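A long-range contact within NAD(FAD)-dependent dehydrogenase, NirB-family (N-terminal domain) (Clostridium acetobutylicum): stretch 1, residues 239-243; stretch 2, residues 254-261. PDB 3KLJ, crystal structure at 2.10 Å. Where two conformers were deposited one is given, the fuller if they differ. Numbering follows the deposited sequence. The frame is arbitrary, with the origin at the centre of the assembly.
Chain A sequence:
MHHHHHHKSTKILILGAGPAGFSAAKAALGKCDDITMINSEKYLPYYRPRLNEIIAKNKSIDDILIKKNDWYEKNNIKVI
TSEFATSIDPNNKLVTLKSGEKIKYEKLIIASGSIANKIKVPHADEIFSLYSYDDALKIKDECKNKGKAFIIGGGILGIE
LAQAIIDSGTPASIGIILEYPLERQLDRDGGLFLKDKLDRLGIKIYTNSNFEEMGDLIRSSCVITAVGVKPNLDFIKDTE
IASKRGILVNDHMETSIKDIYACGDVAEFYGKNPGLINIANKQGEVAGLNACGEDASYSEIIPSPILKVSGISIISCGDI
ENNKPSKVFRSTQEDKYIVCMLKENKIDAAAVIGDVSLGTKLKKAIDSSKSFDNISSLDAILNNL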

# COMPACT_ATOMS: atom_id res chain seq x y z
N THR A 239 5.44 -19.76 -15.62
CA THR A 239 4.08 -20.28 -15.76
C THR A 239 3.25 -19.46 -16.73
O THR A 239 3.70 -18.41 -17.21
CB THR A 239 3.37 -20.31 -14.40
OG1 THR A 239 2.90 -19.00 -14.08
CG2 THR A 239 4.32 -20.79 -13.30
N GLU A 240 2.03 -19.92 -16.99
CA GLU A 240 1.10 -19.16 -17.80
C GLU A 240 0.12 -18.33 -16.97
O GLU A 240 -0.93 -17.93 -17.47
CB GLU A 240 0.35 -20.09 -18.77
CG GLU A 240 1.25 -20.73 -19.83
CD GLU A 240 2.02 -19.70 -20.64
OE1 GLU A 240 3.27 -19.74 -20.62
OE2 GLU A 240 1.37 -18.84 -21.27
N ILE A 241 0.47 -18.07 -15.71
CA ILE A 241 -0.37 -17.23 -14.85
C ILE A 241 -0.35 -15.80 -15.41
O ILE A 241 0.71 -15.18 -15.53
CB ILE A 241 0.11 -17.24 -13.38
CG1 ILE A 241 -0.10 -18.63 -12.75
CG2 ILE A 241 -0.62 -16.15 -12.56
CD1 ILE A 241 0.76 -18.90 -11.53
N ALA A 242 -1.53 -15.29 -15.75
CA ALA A 242 -1.61 -13.99 -16.42
C ALA A 242 -1.29 -12.88 -15.45
O ALA A 242 -1.70 -12.92 -14.28
CB ALA A 242 -2.98 -13.79 -17.04
N SER A 243 -0.53 -11.89 -15.93
CA SER A 243 -0.20 -10.73 -15.12
C SER A 243 -0.02 -9.50 -15.99
O SER A 243 0.33 -9.61 -17.17
CB SER A 243 1.08 -10.98 -14.29
OG SER A 243 2.21 -11.15 -15.12
N GLU A 254 -9.80 -15.93 -8.63
CA GLU A 254 -9.17 -16.98 -9.45
C GLU A 254 -8.24 -16.37 -10.50
O GLU A 254 -8.61 -15.41 -11.17
CB GLU A 254 -10.23 -17.79 -10.16
CG GLU A 254 -11.18 -18.52 -9.22
CD GLU A 254 -12.33 -19.18 -9.94
OE1 GLU A 254 -12.94 -18.56 -10.84
OE2 GLU A 254 -12.64 -20.34 -9.59
N THR A 255 -7.04 -16.95 -10.65
CA THR A 255 -6.10 -16.51 -11.68
C THR A 255 -6.47 -17.16 -13.02
O THR A 255 -7.50 -17.84 -13.13
CB THR A 255 -4.64 -16.92 -11.32
OG1 THR A 255 -4.48 -18.34 -11.50
CG2 THR A 255 -4.29 -16.54 -9.86
N SER A 256 -5.61 -16.95 -14.02
CA SER A 256 -5.69 -17.57 -15.35
C SER A 256 -5.67 -19.09 -15.31
O SER A 256 -6.08 -19.75 -16.25
CB SER A 256 -4.48 -17.15 -16.17
OG SER A 256 -4.83 -16.15 -17.07
N ILE A 257 -5.11 -19.63 -14.23
CA ILE A 257 -4.84 -21.07 -14.14
C ILE A 257 -5.72 -21.72 -13.09
O ILE A 257 -5.81 -21.24 -11.96
CB ILE A 257 -3.35 -21.34 -13.80
CG1 ILE A 257 -2.42 -20.74 -14.87
CG2 ILE A 257 -3.07 -22.84 -13.57
CD1 ILE A 257 -2.62 -21.29 -16.30
N LYS A 258 -6.35 -22.83 -13.47
CA LYS A 258 -7.24 -23.56 -12.57
C LYS A 258 -6.57 -23.86 -11.23
O LYS A 258 -5.39 -24.22 -11.18
CB LYS A 258 -7.71 -24.87 -13.23
CG LYS A 258 -8.98 -25.47 -12.59
CD LYS A 258 -10.20 -24.55 -12.82
CE LYS A 258 -11.36 -24.87 -11.87
NZ LYS A 258 -12.14 -23.62 -11.58
N ASP A 259 -7.33 -23.66 -10.15
CA ASP A 259 -6.94 -24.06 -8.79
C ASP A 259 -5.83 -23.20 -8.20
O ASP A 259 -5.34 -23.47 -7.08
CB ASP A 259 -6.58 -25.55 -8.74
CG ASP A 259 -7.80 -26.44 -8.89
OD1 ASP A 259 -7.62 -27.59 -9.33
OD2 ASP A 259 -8.92 -26.02 -8.54
N ILE A 260 -5.45 -22.15 -8.94
CA ILE A 260 -4.58 -21.11 -8.41
C ILE A 260 -5.31 -19.78 -8.25
O ILE A 260 -5.92 -19.26 -9.20
CB ILE A 260 -3.33 -20.90 -9.29
CG1 ILE A 260 -2.56 -22.21 -9.47
CG2 ILE A 260 -2.46 -19.77 -8.68
CD1 ILE A 260 -1.26 -22.07 -10.25
N TYR A 261 -5.23 -19.22 -7.04
CA TYR A 261 -5.87 -17.95 -6.70
C TYR A 261 -4.80 -16.93 -6.35
O TYR A 261 -3.66 -17.30 -6.08
CB TYR A 261 -6.78 -18.11 -5.48
CG TYR A 261 -7.86 -19.16 -5.63
CD1 TYR A 261 -7.54 -20.52 -5.55
CD2 TYR A 261 -9.19 -18.81 -5.87
CE1 TYR A 261 -8.52 -21.50 -5.69
CE2 TYR A 261 -10.17 -19.78 -6.01
CZ TYR A 261 -9.83 -21.12 -5.92
OH TYR A 261 -10.79 -22.09 -6.06
O HOH W 1 -3.90 -14.70 -13.69

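No direct hydrogen bond joins the two stretches; apolar packing and one bridging water hold them together. Thr239 makes no contact across the interface, but its OG1 accepts a hydrogen bond from Ile241 N at 3.1 Å, fixing the backbone N of Ile241, the main contact residue. Glu240 contributes its aliphatic base. Its CB lies 4.0 Å from Ile257 CD1, while the end of the side chain leads away from stretch 2; the residue is exposed.

Ile241 is buried and has the most area covered by the other stretch. Its CG1 packs against Ile257 CG1 at 3.8 Å, and its CD1 reaches Ile260 CD1 at 4.0 Å. Its CG2 lies 4.3 Å from Thr255 CB. A branched apolar side chain suits this place because it can meet several neighbours at once.

Ile257 and Ile260 begin and end a type II turn, closed by Ile260 N to Ile257 O at 3.2 Å. Thr255 OG1 steadies it, donating to Ile260 O at 2.9 Å and accepting from Ile257 N at 3.1 Å.

Ala242 is small, and its CB sits just 3.0 Å from Ser256 OG, a tight approach. Water 1 donates to Ala242 O at 2.9 Å and accepts from Ser256 N at 2.8 Å, linking the two backbones. Ser243 makes no contact.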